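Side-chain contacts in phosphoribosylaminoimidazole-succinocarboxamide synthase (Saccharomyces cerevisiae, PDB 2CNQ), which catalyses the ATP-dependent joining of aspartate to the carboxylate of CAIR, giving SAICAR in the de novo synthesis of purine nucleotides: residues 90-93 with 94-97; 194-197 with 198-202; 281-284 with 285-289. One frame throughout, in Å; residues are numbered along the deposited sequence.

Interaction 1 of 3, residues 90-93 with 94-97; sequences PAKL and SEPK
Lys92 NZ and Glu95 OE1, in one of two conformers of Lys92, form a salt bridge 2.8 Å long, in which the ammonium meets the oxygen on its syn lone pair, the side that faces OE2. The second oxygen is drawn in through water 2, which accepts from Lys92 NZ and donates to Glu95 OE2 at 2.6 Å, so that ammonium, carboxylate and water close a small ring. The lysine arrives with its aliphatic part as well as its tip: CG lies 3.3 Å from Glu95 OE1. From CB to CE the chain is extended, and a bend at the last torsion (chi4 60°) turns the ammonium in to the carboxylate. The backbone between the two residues makes a tight turn into helix 96-102, with Glu95 at the N-cap position. Its successive i to i+3 bonds run from Ser94 N to Ala91 O and from Glu95 N to Lys92 O, the latter 2.9 Å. Water 1 lies between Ser94 OG, 2.6 Å away, and Pro90 O, 2.8 Å away, and can link the two. While the ion pair lies at the surface, Leu93 is buried, its side chain packed on Ile11 and Leu12 of a loop and on Tyr98 and Leu102 of helix 96-102.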
ATOM      1  N   PRO A  90      25.945   5.376   3.299  1.00  6.90           N
ATOM      2  CA  PRO A  90      27.319   5.026   3.615  1.00  7.42           C
ATOM      3  C   PRO A  90      27.854   4.038   2.629  1.00  6.96           C
ATOM      4  O   PRO A  90      27.162   3.139   2.193  1.00  6.55           O
ATOM      5  CB  PRO A  90      27.213   4.430   4.996  1.00  8.93           C
ATOM      6  CG  PRO A  90      26.026   5.130   5.584  1.00  9.70           C
ATOM      7  CD  PRO A  90      25.067   5.243   4.461  1.00  8.19           C
ATOM      8  N   ALA A  91      29.104   4.213   2.291  1.00  7.37           N
ATOM      9  CA  ALA A  91      29.754   3.386   1.320  1.00  7.77           C
ATOM     10  C   ALA A  91      29.632   1.935   1.653  1.00  7.16           C
ATOM     11  O   ALA A  91      29.522   1.118   0.769  1.00  7.19           O
ATOM     12  CB  ALA A  91      31.205   3.765   1.205  1.00  9.11           C
ATOM     13  N   LYS A  92      29.678   1.598   2.916  1.00  6.91           N
ATOM     14  CA  LYS A  92      29.628   0.209   3.273  1.00  7.33           C
ATOM     15  C   LYS A  92      28.385  -0.455   2.743  1.00  6.52           C
ATOM     16  O   LYS A  92      28.408  -1.628   2.458  1.00  6.92           O
ATOM     17  CB  LYS A  92      29.768   0.078   4.769  0.51  7.96           C
ATOM     18  CG  LYS A  92      30.042  -1.293   5.190  0.51  7.76           C
ATOM     19  CD  LYS A  92      30.513  -1.396   6.616  0.51  9.61           C
ATOM     20  CE  LYS A  92      30.809  -2.818   6.946  0.51 11.34           C
ATOM     21  NZ  LYS A  92      31.859  -3.387   6.069  0.51 11.54           N
ATOM     22  N   LEU A  93      27.276   0.290   2.628  1.00  6.24           N
ATOM     23  CA  LEU A  93      26.051  -0.335   2.170  1.00  6.28           C
ATOM     24  C   LEU A  93      26.050  -0.672   0.712  1.00  6.09           C
ATOM     25  O   LEU A  93      25.162  -1.338   0.249  1.00  6.53           O
ATOM     26  CB  LEU A  93      24.865   0.510   2.518  1.00  6.36           C
ATOM     27  CG  LEU A  93      24.636   0.633   4.011  1.00  6.41           C
ATOM     28  CD1 LEU A  93      23.425   1.494   4.239  1.00  7.34           C
ATOM     29  CD2 LEU A  93      24.455  -0.691   4.664  1.00  6.89           C
ATOM     30  N   SER A  94      27.077  -0.239  -0.006  1.00  6.17           N
ATOM     31  CA  SER A  94      27.277  -0.706  -1.355  1.00  6.44           C
ATOM     32  C   SER A  94      28.038  -1.984  -1.431  1.00  6.28           C
ATOM     33  O   SER A  94      28.131  -2.556  -2.491  1.00  7.50           O
ATOM     34  CB  SER A  94      28.016   0.334  -2.145  1.00  7.69           C
ATOM     35  OG  SER A  94      27.219   1.459  -2.389  1.00  9.02           O
ATOM     36  N   GLU A  95      28.616  -2.426  -0.346  1.00  6.18           N
ATOM     37  CA  GLU A  95      29.288  -3.705  -0.346  1.00  6.34           C
ATOM     38  C   GLU A  95      28.233  -4.731  -0.576  1.00  5.78           C
ATOM     39  O   GLU A  95      27.125  -4.600  -0.102  1.00  6.17           O
ATOM     40  CB  GLU A  95      29.996  -3.936   0.969  1.00  6.97           C
ATOM     41  CG  GLU A  95      31.083  -2.911   1.169  1.00  8.30           C
ATOM     42  CD  GLU A  95      31.681  -2.892   2.530  1.00  9.72           C
ATOM     43  OE1 GLU A  95      31.305  -3.699   3.391  1.00 12.06           O
ATOM     44  OE2 GLU A  95      32.514  -1.997   2.754  1.00 12.05           O
ATOM     45  N   PRO A  96      28.533  -5.783  -1.297  1.00  6.55           N
ATOM     46  CA  PRO A  96      27.497  -6.711  -1.745  1.00  7.22           C
ATOM     47  C   PRO A  96      26.688  -7.326  -0.657  1.00  6.35           C
ATOM     48  O   PRO A  96      25.531  -7.565  -0.878  1.00  6.86           O
ATOM     49  CB  PRO A  96      28.224  -7.729  -2.558  1.00  9.38           C
ATOM     50  CG  PRO A  96      29.585  -7.493  -2.352  1.00  9.39           C
ATOM     51  CD  PRO A  96      29.824  -6.075  -1.888  1.00  7.20           C
ATOM     52  N   LYS A  97      27.274  -7.582   0.501  1.00  5.75           N
ATOM     53  CA  LYS A  97      26.512  -8.164   1.559  1.00  6.21           C
ATOM     54  C   LYS A  97      25.311  -7.324   1.872  1.00  6.16           C
ATOM     55  O   LYS A  97      24.281  -7.835   2.257  1.00  7.01           O
ATOM     56  CB  LYS A  97      27.378  -8.259   2.788  1.00  7.58           C
ATOM     57  CG  LYS A  97      26.742  -8.869   3.980  1.00  9.54           C
ATOM     58  CD  LYS A  97      27.664  -8.784   5.173  1.00 10.16           C
ATOM     59  CE  LYS A  97      28.852  -9.642   5.054  1.00 11.73           C
ATOM     60  NZ  LYS A  97      29.625  -9.637   6.289  1.00 12.71           N
TER
HETATM   61  O   HOH W   1      26.284   2.879  -0.411  1.00  8.63           O
HETATM   62  O   HOH W   2      34.062  -1.786   4.816  1.00 23.67           O

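Interaction 2 of 3, residues 194-197 with 198-202; sequences LAVK and LYSKC
Within the long helix 185-209, Leu194 and Leu198 meet one turn apart, each giving its branched end to the other. Leu194 CD1 lies 3.9 Å from Leu198 CG and is nearly as close to CD2, while Leu194 CG approaches Leu198 CD1; the two chains slant across each other. Different first torsions bring this about: Leu194 sends CG anti to its backbone N (chi1 176°), forward along the helix, whereas Leu198 sets CG beside its own N (chi1 -60°), back over the preceding turn. Leu198 CG thereby also comes to rest 3.2 Å from Leu194 O, the carbonyl that receives Leu198 N in a bond of 2.8 Å and 171° at the hydrogen. Regular i to i+4 bonds continue the alpha-helical pattern from Tyr199 N to Ala195 O, from Ser200 N to Val196 O and from Lys201 N to Lys197 O. Ser200 OG, 3.2 Å from Val196 O, can add a weak bond, though another acceptor competes for its proton. Val196 CG1 passes 4.1 Å from the same OG. This helix packs against the mixed beta-sheet: Ala195 and Val196 touch Val121 of strand 113-122, and Leu194 and Ala195 reach Phe220 of strand 211-223. Tyr199 meets the turn mainly through CB, 3.3 Å from Ala195 O, with Val196 O off the ring edge; its ring lies against Val121 and Thr216 of the sheet, and its OH is hydrogen-bonded to Ile213 O. Lys201 gives just CB to Lys197 O and extends outward, ending in a salt bridge to Asp71 and a cation-pi contact with Phe67.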
ATOM      1  N   LEU A 194      -8.121  14.906  -1.224  1.00  6.91           N
ATOM      2  CA  LEU A 194      -6.938  14.595  -1.962  1.00  7.34           C
ATOM      3  C   LEU A 194      -6.913  13.122  -2.238  1.00  6.87           C
ATOM      4  O   LEU A 194      -6.588  12.701  -3.324  1.00  7.13           O
ATOM      5  CB  LEU A 194      -5.722  14.992  -1.177  1.00  7.34           C
ATOM      6  CG  LEU A 194      -4.393  14.632  -1.804  1.00  8.42           C
ATOM      7  CD1 LEU A 194      -4.256  15.286  -3.156  1.00  9.43           C
ATOM      8  CD2 LEU A 194      -3.281  15.040  -0.904  1.00  9.48           C
ATOM      9  N   ALA A 195      -7.226  12.323  -1.250  1.00  6.66           N
ATOM     10  CA  ALA A 195      -7.177  10.898  -1.451  1.00  7.06           C
ATOM     11  C   ALA A 195      -8.105  10.489  -2.557  1.00  6.60           C
ATOM     12  O   ALA A 195      -7.753   9.673  -3.380  1.00  6.70           O
ATOM     13  CB  ALA A 195      -7.529  10.202  -0.168  1.00  7.78           C
ATOM     14  N   VAL A 196      -9.312  11.020  -2.576  1.00  6.74           N
ATOM     15  CA  VAL A 196     -10.239  10.660  -3.610  1.00  7.30           C
ATOM     16  C   VAL A 196      -9.733  11.145  -4.939  1.00  7.33           C
ATOM     17  O   VAL A 196      -9.849  10.443  -5.916  1.00  7.51           O
ATOM     18  CB  VAL A 196     -11.635  11.174  -3.306  1.00  7.83           C
ATOM     19  CG1 VAL A 196     -12.512  11.125  -4.511  1.00  8.89           C
ATOM     20  CG2 VAL A 196     -12.206  10.365  -2.162  1.00  8.43           C
ATOM     21  N   LYS A 197      -9.167  12.321  -4.983  1.00  7.34           N
ATOM     22  CA  LYS A 197      -8.649  12.831  -6.217  1.00  8.15           C
ATOM     23  C   LYS A 197      -7.559  11.940  -6.761  1.00  7.54           C
ATOM     24  O   LYS A 197      -7.549  11.599  -7.919  1.00  8.06           O
ATOM     25  CB  LYS A 197      -8.133  14.220  -5.993  0.51  8.65           C
ATOM     26  CG  LYS A 197      -7.837  14.923  -7.261  0.51 11.46           C
ATOM     27  CD  LYS A 197      -7.355  16.319  -7.034  0.51 12.33           C
ATOM     28  CE  LYS A 197      -8.439  17.233  -6.604  0.51 16.26           C
ATOM     29  NZ  LYS A 197      -8.006  18.652  -6.769  0.51 18.40           N
ATOM     30  N   LEU A 198      -6.620  11.571  -5.899  1.00  7.00           N
ATOM     31  CA  LEU A 198      -5.543  10.714  -6.323  1.00  7.19           C
ATOM     32  C   LEU A 198      -6.076   9.394  -6.757  1.00  6.81           C
ATOM     33  O   LEU A 198      -5.704   8.873  -7.783  1.00  7.27           O
ATOM     34  CB  LEU A 198      -4.523  10.532  -5.225  1.00  7.01           C
ATOM     35  CG  LEU A 198      -3.853  11.785  -4.718  1.00  7.43           C
ATOM     36  CD1 LEU A 198      -2.926  11.448  -3.599  1.00  8.63           C
ATOM     37  CD2 LEU A 198      -3.120  12.502  -5.814  1.00  8.51           C
ATOM     38  N   TYR A 199      -6.937   8.823  -5.964  1.00  6.76           N
ATOM     39  CA  TYR A 199      -7.506   7.559  -6.312  1.00  6.98           C
ATOM     40  C   TYR A 199      -8.197   7.621  -7.643  1.00  7.00           C
ATOM     41  O   TYR A 199      -8.009   6.762  -8.458  1.00  7.22           O
ATOM     42  CB  TYR A 199      -8.492   7.099  -5.248  1.00  7.29           C
ATOM     43  CG  TYR A 199      -9.305   5.962  -5.716  1.00  7.02           C
ATOM     44  CD1 TYR A 199      -8.835   4.693  -5.653  1.00  7.51           C
ATOM     45  CD2 TYR A 199     -10.540   6.178  -6.254  1.00  7.45           C
ATOM     46  CE1 TYR A 199      -9.575   3.646  -6.154  1.00  7.55           C
ATOM     47  CE2 TYR A 199     -11.284   5.148  -6.757  1.00  7.87           C
ATOM     48  CZ  TYR A 199     -10.789   3.881  -6.699  1.00  7.13           C
ATOM     49  OH  TYR A 199     -11.578   2.922  -7.224  1.00  8.21           O
ATOM     50  N   SER A 200      -9.028   8.614  -7.858  1.00  7.22           N
ATOM     51  CA  SER A 200      -9.784   8.665  -9.081  1.00  7.99           C
ATOM     52  C   SER A 200      -8.890   8.759 -10.273  1.00  7.77           C
ATOM     53  O   SER A 200      -9.155   8.128 -11.280  1.00  8.27           O
ATOM     54  CB  SER A 200     -10.738   9.821  -9.068  1.00  8.87           C
ATOM     55  OG  SER A 200     -11.818   9.490  -8.230  1.00 11.05           O
ATOM     56  N   LYS A 201      -7.848   9.551 -10.188  1.00  7.75           N
ATOM     57  CA  LYS A 201      -6.929   9.660 -11.289  1.00  7.97           C
ATOM     58  C   LYS A 201      -6.310   8.333 -11.573  1.00  7.42           C
ATOM     59  O   LYS A 201      -6.188   7.923 -12.710  1.00  7.93           O
ATOM     60  CB  LYS A 201      -5.881  10.680 -10.964  1.00  8.25           C
ATOM     61  CG  LYS A 201      -4.875  10.837 -12.045  1.00  9.27           C
ATOM     62  CD  LYS A 201      -3.888  11.935 -11.790  1.00  9.67           C
ATOM     63  CE  LYS A 201      -2.797  11.906 -12.806  1.00 11.26           C
ATOM     64  NZ  LYS A 201      -2.008  13.118 -12.816  1.00 12.97           N
ATOM     65  N   CYS A 202      -5.876   7.646 -10.541  1.00  6.83           N
ATOM     66  CA  CYS A 202      -5.260   6.374 -10.726  1.00  6.82           C
ATOM     67  C   CYS A 202      -6.241   5.334 -11.189  1.00  6.78           C
ATOM     68  O   CYS A 202      -5.913   4.503 -12.006  1.00  7.35           O
ATOM     69  CB  CYS A 202      -4.564   5.939  -9.461  1.00  6.50           C
ATOM     70  SG  CYS A 202      -3.242   7.014  -8.995  1.00  7.04           S
TER

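Interaction 3 of 3, residues 281-284 with 285-289; sequences PQDI and VDRTR. With SO4 (sulfate ion), chain J.
Asp283 and Arg287, one turn apart at the start of helix 282-300, form an i to i+4 salt bridge in which Arg287 NH1, in one of two conformers of that side chain, donates to Asp283 OD2 over 2.9 Å. The oxygen lies close to the guanidinium plane, at its edge, and is met on its syn side, somewhat out of the carboxylate plane, while the carboxylate and guanidinium planes are turned 48° apart. Arg287 CD is also pressed against the carboxylate, 3.2 Å from Asp283 OD2, and a bend at chi3 (70°) brings NH1 round to that oxygen. Alongside runs a second i to i+4 pair, again in one of two conformers of Gln282: Gln282 NE2 donates to Asp286 OD2 at 2.8 Å, the acceptor lying in the amide plane but being approached from above the plane of the carboxylate. Ile284 O is gripped twice by Thr288, by its backbone N and, at 2.7 Å, by its hydroxyl, the two donors coming from opposite faces of the carbonyl plane. The hydroxyl can do so because Thr288 OG1 sits beside its own backbone N (chi1 -62°), folded back toward the previous turn. Val285 N bonds to Pro281 O, the carbonyl of the N-cap residue. Further out, Ile284 rests on Trp266 and Thr288 on Phe262, both of helix 261-269, so these residues form the side of the helix that faces the protein. Arg289 takes no part in the turn and reaches to Glu52 in a salt bridge and to Pro51 O in a hydrogen bond. Its guanidinium also clasps a sulfate, probably from the crystallisation liquor, with two nitrogens on two oxygens: NH1 on O3 and NH2 on O4, each at 2.8 Å.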
ATOM      1  N   PRO A 281       2.255 -22.511   1.211  1.00  9.86           N
ATOM      2  CA  PRO A 281       2.753 -23.482   0.286  1.00 10.34           C
ATOM      3  C   PRO A 281       3.338 -22.793  -0.901  1.00  9.47           C
ATOM      4  O   PRO A 281       2.953 -21.687  -1.255  1.00  8.76           O
ATOM      5  CB  PRO A 281       1.500 -24.255  -0.102  1.00 11.43           C
ATOM      6  CG  PRO A 281       0.615 -24.103   1.087  1.00 12.16           C
ATOM      7  CD  PRO A 281       0.843 -22.702   1.525  1.00 10.05           C
ATOM      8  N   GLN A 282       4.237 -23.476  -1.559  1.00  9.49           N
ATOM      9  CA  GLN A 282       4.882 -22.874  -2.690  1.00  9.23           C
ATOM     10  C   GLN A 282       3.885 -22.415  -3.715  1.00  8.80           C
ATOM     11  O   GLN A 282       4.079 -21.398  -4.334  1.00  8.84           O
ATOM     12  CB  GLN A 282       5.828 -23.871  -3.318  0.55  9.69           C
ATOM     13  CG  GLN A 282       6.696 -23.288  -4.386  0.55  9.34           C
ATOM     14  CD  GLN A 282       7.721 -22.349  -3.817  0.55  8.93           C
ATOM     15  OE1 GLN A 282       8.550 -22.746  -2.988  0.55  9.59           O
ATOM     16  NE2 GLN A 282       7.666 -21.091  -4.225  0.55  9.00           N
ATOM     17  N   ASP A 283       2.824 -23.161  -3.918  1.00  9.86           N
ATOM     18  CA  ASP A 283       1.824 -22.778  -4.872  1.00 10.66           C
ATOM     19  C   ASP A 283       1.233 -21.434  -4.537  1.00  9.90           C
ATOM     20  O   ASP A 283       0.943 -20.644  -5.417  1.00  9.51           O
ATOM     21  CB  ASP A 283       0.724 -23.830  -4.804  1.00 13.52           C
ATOM     22  CG  ASP A 283      -0.369 -23.572  -5.719  1.00 14.50           C
ATOM     23  OD1 ASP A 283      -0.075 -23.526  -6.911  1.00 16.30           O
ATOM     24  OD2 ASP A 283      -1.513 -23.418  -5.257  1.00 18.50           O
ATOM     25  N   ILE A 284       1.034 -21.184  -3.256  1.00  8.79           N
ATOM     26  CA  ILE A 284       0.461 -19.942  -2.825  1.00  8.21           C
ATOM     27  C   ILE A 284       1.465 -18.838  -2.937  1.00  7.54           C
ATOM     28  O   ILE A 284       1.131 -17.752  -3.342  1.00  7.53           O
ATOM     29  CB  ILE A 284      -0.063 -20.104  -1.414  1.00  8.57           C
ATOM     30  CG1 ILE A 284      -1.158 -21.170  -1.376  1.00 10.34           C
ATOM     31  CG2 ILE A 284      -0.563 -18.803  -0.867  1.00  9.44           C
ATOM     32  CD1 ILE A 284      -2.291 -20.958  -2.347  1.00 11.53           C
ATOM     33  N   VAL A 285       2.711 -19.106  -2.588  1.00  7.15           N
ATOM     34  CA  VAL A 285       3.753 -18.131  -2.821  1.00  7.05           C
ATOM     35  C   VAL A 285       3.754 -17.757  -4.258  1.00  6.85           C
ATOM     36  O   VAL A 285       3.762 -16.591  -4.620  1.00  7.03           O
ATOM     37  CB  VAL A 285       5.113 -18.707  -2.442  1.00  7.37           C
ATOM     38  CG1 VAL A 285       6.213 -17.785  -2.874  1.00  8.35           C
ATOM     39  CG2 VAL A 285       5.188 -18.976  -0.979  1.00  7.89           C
ATOM     40  N   ASP A 286       3.785 -18.753  -5.110  1.00  7.19           N
ATOM     41  CA  ASP A 286       3.956 -18.490  -6.510  1.00  8.05           C
ATOM     42  C   ASP A 286       2.770 -17.772  -7.071  1.00  7.66           C
ATOM     43  O   ASP A 286       2.916 -16.855  -7.850  1.00  7.75           O
ATOM     44  CB  ASP A 286       4.167 -19.786  -7.242  1.00  9.02           C
ATOM     45  CG  ASP A 286       5.485 -20.440  -6.916  1.00 10.77           C
ATOM     46  OD1 ASP A 286       5.634 -21.594  -7.337  1.00 13.11           O
ATOM     47  OD2 ASP A 286       6.357 -19.823  -6.298  1.00 12.14           O
ATOM     48  N   ARG A 287       1.584 -18.160  -6.666  1.00  7.87           N
ATOM     49  CA  ARG A 287       0.383 -17.550  -7.190  0.50  7.41           C
ATOM     50  C   ARG A 287       0.257 -16.124  -6.719  1.00  7.22           C
ATOM     51  O   ARG A 287      -0.169 -15.259  -7.442  1.00  7.67           O
ATOM     52  CB  ARG A 287      -0.811 -18.380  -6.780  0.50  7.48           C
ATOM     53  CG  ARG A 287      -0.881 -19.669  -7.585  0.50  6.50           C
ATOM     54  CD  ARG A 287      -1.791 -20.691  -6.969  0.50  8.67           C
ATOM     55  NE  ARG A 287      -3.171 -20.277  -7.067  0.50  9.24           N
ATOM     56  CZ  ARG A 287      -4.166 -20.901  -6.448  0.50 11.12           C
ATOM     57  NH1 ARG A 287      -3.930 -21.958  -5.680  0.50 12.70           N
ATOM     58  NH2 ARG A 287      -5.400 -20.454  -6.584  0.50 12.41           N
ATOM     59  N   THR A 288       0.633 -15.901  -5.482  1.00  7.23           N
ATOM     60  CA  THR A 288       0.610 -14.555  -4.972  1.00  6.68           C
ATOM     61  C   THR A 288       1.585 -13.702  -5.734  1.00  6.45           C
ATOM     62  O   THR A 288       1.276 -12.618  -6.166  1.00  6.63           O
ATOM     63  CB  THR A 288       0.981 -14.555  -3.501  1.00  6.82           C
ATOM     64  OG1 THR A 288       0.011 -15.306  -2.795  1.00  7.81           O
ATOM     65  CG2 THR A 288       0.976 -13.185  -2.940  1.00  8.05           C
ATOM     66  N   ARG A 289       2.799 -14.194  -5.877  1.00  6.47           N
ATOM     67  CA  ARG A 289       3.815 -13.462  -6.552  1.00  6.35           C
ATOM     68  C   ARG A 289       3.349 -13.112  -7.948  1.00  6.15           C
ATOM     69  O   ARG A 289       3.514 -12.009  -8.414  1.00  6.42           O
ATOM     70  CB  ARG A 289       5.075 -14.272  -6.591  1.00  6.67           C
ATOM     71  CG  ARG A 289       6.268 -13.478  -7.035  1.00  7.24           C
ATOM     72  CD  ARG A 289       7.486 -14.340  -7.001  1.00  8.19           C
ATOM     73  NE  ARG A 289       8.690 -13.619  -7.303  1.00  8.85           N
ATOM     74  CZ  ARG A 289       9.180 -13.439  -8.509  1.00  9.32           C
ATOM     75  NH1 ARG A 289       8.584 -13.912  -9.561  1.00  9.82           N
ATOM     76  NH2 ARG A 289      10.302 -12.772  -8.640  1.00 10.95           N
TER
HETATM   77  S   SO4 J1315      10.835 -13.657 -12.256  0.50 14.61           S
HETATM   78  O1  SO4 J1315      11.402 -14.973 -11.975  0.50 17.91           O
HETATM   79  O2  SO4 J1315      11.337 -13.163 -13.531  0.50 17.16           O
HETATM   80  O3  SO4 J1315       9.389 -13.748 -12.225  0.50 14.07           O
HETATM   81  O4  SO4 J1315      11.268 -12.710 -11.235  0.50 16.15           O

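In the fold
The three contacts are separate local features that follow one another along the chain. Centre to centre, interaction 2 lies about 38 Å from interaction 1 and about 31 Å from interaction 3, on the opposite side of the chain's centre from each. None lines a nucleotide pocket; each lies some 9 to 12 Å from a bound nucleotide. In interaction 2 the side chain of Tyr199 comes within about 9 Å of the bound AICAR nucleotide; in interaction 3 that of Thr288 is about 11 Å from an ADP. Interaction 1 is the outlying one, with Leu93 about 12 Å from the AMP and AICAR nucleotide modelled at a second site.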